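Local coordinates for protein N5-Carboxyaminoimidazole ribonucleotide synthetase (Staphylococcus aureus subsp. aureus, PDB 3ORQ) that catalyses the ATP-dependent joining of 5-aminoimidazole ribonucleotide and bicarbonate to give N5-carboxyaminoimidazole ribonucleotide, a step of purine biosynthesis, at residues Y61-E64 and K65-N68; D287-Q290 and F291-H294. All blocks are in the same frame, centred on the assembly; numbering follows the deposited sequence.

Contact 1 (Y61-E64 and K65-N68); sequences YDDE and KALN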
# COMPACT_ATOMS: atom_id res chain seq x y z
N TYR A 61 -24.95 7.20 10.15
CA TYR A 61 -25.17 7.10 8.70
C TYR A 61 -26.54 7.62 8.24
O TYR A 61 -26.74 7.87 7.06
CB TYR A 61 -24.94 5.67 8.24
CG TYR A 61 -23.59 5.08 8.62
CD1 TYR A 61 -22.40 5.63 8.15
CD2 TYR A 61 -23.52 3.95 9.45
CE1 TYR A 61 -21.15 5.05 8.48
CE2 TYR A 61 -22.29 3.36 9.78
CZ TYR A 61 -21.10 3.92 9.28
OH TYR A 61 -19.89 3.36 9.64
N ASP A 62 -27.47 7.79 9.17
CA ASP A 62 -28.79 8.37 8.85
C ASP A 62 -28.81 9.89 9.07
O ASP A 62 -29.82 10.53 8.79
CB ASP A 62 -29.89 7.72 9.71
CG ASP A 62 -29.60 7.85 11.23
OD1 ASP A 62 -28.45 7.57 11.61
OD2 ASP A 62 -30.50 8.22 12.04
N ASP A 63 -27.72 10.47 9.57
CA ASP A 63 -27.65 11.88 9.97
C ASP A 63 -27.48 12.78 8.73
O ASP A 63 -26.39 12.88 8.15
CB ASP A 63 -26.53 12.04 11.00
CG ASP A 63 -26.36 13.47 11.52
OD1 ASP A 63 -26.84 14.42 10.90
OD2 ASP A 63 -25.70 13.63 12.57
N GLU A 64 -28.59 13.41 8.32
CA GLU A 64 -28.68 14.20 7.09
C GLU A 64 -27.80 15.45 7.07
O GLU A 64 -27.23 15.79 6.02
CB GLU A 64 -30.16 14.56 6.78
CG GLU A 64 -30.39 15.30 5.46
CD GLU A 64 -31.88 15.53 5.09
OE1 GLU A 64 -32.78 14.75 5.52
OE2 GLU A 64 -32.15 16.51 4.34
N LYS A 65 -27.69 16.14 8.21
CA LYS A 65 -26.83 17.33 8.28
C LYS A 65 -25.36 16.94 8.03
O LYS A 65 -24.63 17.63 7.31
CB LYS A 65 -26.92 18.06 9.64
CG LYS A 65 -28.31 18.43 10.10
CD LYS A 65 -28.78 19.77 9.57
CE LYS A 65 -30.12 20.18 10.21
NZ LYS A 65 -30.74 21.34 9.52
N ALA A 66 -24.94 15.87 8.67
CA ALA A 66 -23.55 15.41 8.58
C ALA A 66 -23.25 14.91 7.17
O ALA A 66 -22.21 15.25 6.62
CB ALA A 66 -23.28 14.36 9.58
N LEU A 67 -24.18 14.15 6.57
CA LEU A 67 -23.96 13.66 5.20
C LEU A 67 -23.84 14.85 4.24
O LEU A 67 -22.99 14.84 3.34
CB LEU A 67 -25.02 12.65 4.76
CG LEU A 67 -25.10 11.30 5.49
CD1 LEU A 67 -26.45 10.61 5.22
CD2 LEU A 67 -23.92 10.36 5.12
N ASN A 68 -24.64 15.91 4.46
CA ASN A 68 -24.49 17.10 3.66
C ASN A 68 -23.17 17.86 3.83
O ASN A 68 -22.60 18.34 2.84
CB ASN A 68 -25.68 18.01 3.80
CG ASN A 68 -26.71 17.73 2.75
OD1 ASN A 68 -26.64 18.30 1.64
ND2 ASN A 68 -27.67 16.82 3.05
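Glu64 O is gripped twice by Asn68: the backbone Asn68 N donates to it at 3.0 Å and the side-chain amide Asn68 ND2 at 3.2 Å, the two donors arriving from opposite faces of the carbonyl plane. Glu64 O lies in the plane of the Asn68 side-chain amide, and the ND2 bond is nearly straight (165°). The other end of that amide, Asn68 OD1, is hydrogen-bonded to Tyr96 OH, so both ends of the group are held. The side chains of Glu64 and Asn68 leave the helix as neighbours on a shared course, and Glu64 CG lies 3.9 Å from Asn68 ND2.

One residue earlier, Asp63 uses both its backbone and its side chain. Asp63 O accepts from Leu67 N at 3.0 Å. With CG anti to its own N (chi1 -180°), the carboxylate turns towards the start of the helix, where OD1 accepts from Ala66 N at 3.3 Å; the N-H comes from above the carboxylate plane. Asp63 CG also rests against Ala66 CB at 3.7 Å. Leu67 lays CD1 alongside the backbone of the loop, 3.3 Å from Tyr61 O, while Leu41, Ile18 and Leu92 pack round its side chain. Asp63 is thus the N-cap of helix 64-73, its negative charge probably favourable at this helix end, in the parallel-sheet preATP-grasp domain.

Contact 2 (D287-Q290 and F291-H294); sequences DYSQ and FDTH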
# COMPACT_ATOMS: atom_id res chain seq x y z
N ASP A 287 -1.19 -6.70 -9.74
CA ASP A 287 -0.51 -5.46 -10.10
C ASP A 287 -1.36 -4.24 -9.76
O ASP A 287 -0.87 -3.09 -9.80
CB ASP A 287 -0.10 -5.47 -11.59
CG ASP A 287 -1.25 -5.87 -12.52
OD1 ASP A 287 -2.34 -6.25 -12.04
OD2 ASP A 287 -1.06 -5.82 -13.76
N TYR A 288 -2.64 -4.48 -9.44
CA TYR A 288 -3.57 -3.45 -8.94
C TYR A 288 -4.38 -4.12 -7.84
O TYR A 288 -4.68 -5.31 -7.93
CB TYR A 288 -4.56 -2.99 -10.00
CG TYR A 288 -3.94 -2.36 -11.25
CD1 TYR A 288 -3.64 -3.17 -12.36
CD2 TYR A 288 -3.71 -0.99 -11.34
CE1 TYR A 288 -3.09 -2.65 -13.51
CE2 TYR A 288 -3.11 -0.43 -12.51
CZ TYR A 288 -2.82 -1.29 -13.59
OH TYR A 288 -2.28 -0.80 -14.76
N SER A 289 -4.76 -3.38 -6.80
CA SER A 289 -5.65 -3.97 -5.78
C SER A 289 -7.06 -3.51 -6.03
O SER A 289 -7.28 -2.57 -6.77
CB SER A 289 -5.21 -3.58 -4.35
OG SER A 289 -5.76 -2.32 -3.99
N GLN A 290 -8.02 -4.13 -5.36
CA GLN A 290 -9.41 -3.79 -5.57
C GLN A 290 -9.72 -2.39 -5.07
O GLN A 290 -10.69 -1.77 -5.50
CB GLN A 290 -10.33 -4.84 -4.93
CG GLN A 290 -10.12 -5.08 -3.46
CD GLN A 290 -11.26 -5.84 -2.80
OE1 GLN A 290 -11.11 -6.34 -1.68
NE2 GLN A 290 -12.40 -5.90 -3.46
N PHE A 291 -8.86 -1.90 -4.17
CA PHE A 291 -8.99 -0.50 -3.69
C PHE A 291 -8.39 0.51 -4.68
O PHE A 291 -8.97 1.59 -4.88
CB PHE A 291 -8.38 -0.34 -2.27
CG PHE A 291 -8.94 -1.31 -1.30
CD1 PHE A 291 -10.23 -1.11 -0.78
CD2 PHE A 291 -8.26 -2.52 -1.01
CE1 PHE A 291 -10.80 -2.05 0.09
CE2 PHE A 291 -8.82 -3.46 -0.14
CZ PHE A 291 -10.08 -3.22 0.42
N ASP A 292 -7.25 0.16 -5.30
CA ASP A 292 -6.68 1.05 -6.30
C ASP A 292 -7.71 1.26 -7.41
O ASP A 292 -8.02 2.40 -7.75
CB ASP A 292 -5.40 0.47 -6.93
CG ASP A 292 -4.28 0.24 -5.92
OD1 ASP A 292 -4.16 1.00 -4.90
OD2 ASP A 292 -3.54 -0.76 -6.14
N THR A 293 -8.22 0.18 -7.98
CA THR A 293 -9.19 0.33 -9.06
C THR A 293 -10.49 1.03 -8.55
O THR A 293 -11.14 1.73 -9.27
CB THR A 293 -9.51 -1.00 -9.73
OG1 THR A 293 -9.97 -1.92 -8.74
CG2 THR A 293 -8.28 -1.58 -10.40
N HIS A 294 -10.83 0.87 -7.29
CA HIS A 294 -12.02 1.54 -6.80
C HIS A 294 -11.85 3.05 -6.92
O HIS A 294 -12.76 3.76 -7.39
CB HIS A 294 -12.32 1.17 -5.34
CG HIS A 294 -13.65 1.68 -4.86
ND1 HIS A 294 -14.83 1.04 -5.16
CD2 HIS A 294 -13.98 2.75 -4.11
CE1 HIS A 294 -15.84 1.68 -4.59
NE2 HIS A 294 -15.36 2.73 -3.97
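A capping box formed by Ser289 and Asp292 starts helix 290-298: each side chain accepts from the backbone N of the other residue. Asp292 N donates to Ser289 OG at 3.2 Å along a nearly straight line, and Ser289 N donates to Asp292 OD2 at 3.0 Å, reaching the carboxylate from above its plane. With chi1 at 85°, Ser289 OG lies between its own N and carbonyl carbon, close enough to the first turn to take a weak second bond from Phe291 N as well. Asp292 CG stands beside its own N (chi1 -61°), which brings OD2 back to the loop. Its other oxygen, OD1, faces helix 22-33, where it meets Ser30 OG in a hydrogen bond and Lys33 NZ in a salt bridge, so one carboxylate caps the helix and ties it to helix 22-33 of the preATP-grasp domain.

The turn itself is closed by Thr293 N donating to Ser289 O at 3.1 Å. Thr293 OG1 is hydrogen-bonded to Thr200 OG1; its approaches to Ser289 O and Gln290 O are weak, and which of them the proton serves is not settled. Thr293 CG2 meets Tyr288 CB at 4.0 Å. The Gln290 chain runs along the Phe291 ring, its CG above one face but off-centre, in a CH-pi contact 4.2 Å from the centroid, while Ser289 OG sits at the ring's edge. Met26 and Met27 of helix 22-33 pack on this phenyl group. Farther back in the loop, the Tyr288 ring meets His337 of the second subunit, their planes about 30° apart.

Contact 1 precedes contact 2 along the chain, and their centres lie 28 Å apart, with nearest atoms about 14 Å from each other. Each marks the first turn of a helix. Helix 64-73 follows strand 55-58 of the four-stranded parallel sheet, whereas helix 290-298 follows the short helix 282-285, beyond strand 266-272, an outermost strand of the large antiparallel sheet. The two regions are bridged indirectly: helix 22-33, which follows strand 14-18 of the parallel sheet, receives Asp292 and Phe291, and the side chains of Tyr61 and Leu67 reach that same strand. Segments 61-64/65-68 belong to the preATP-grasp domain, while 287-290/291-294 joins it to the antiparallel region and the subunit interface.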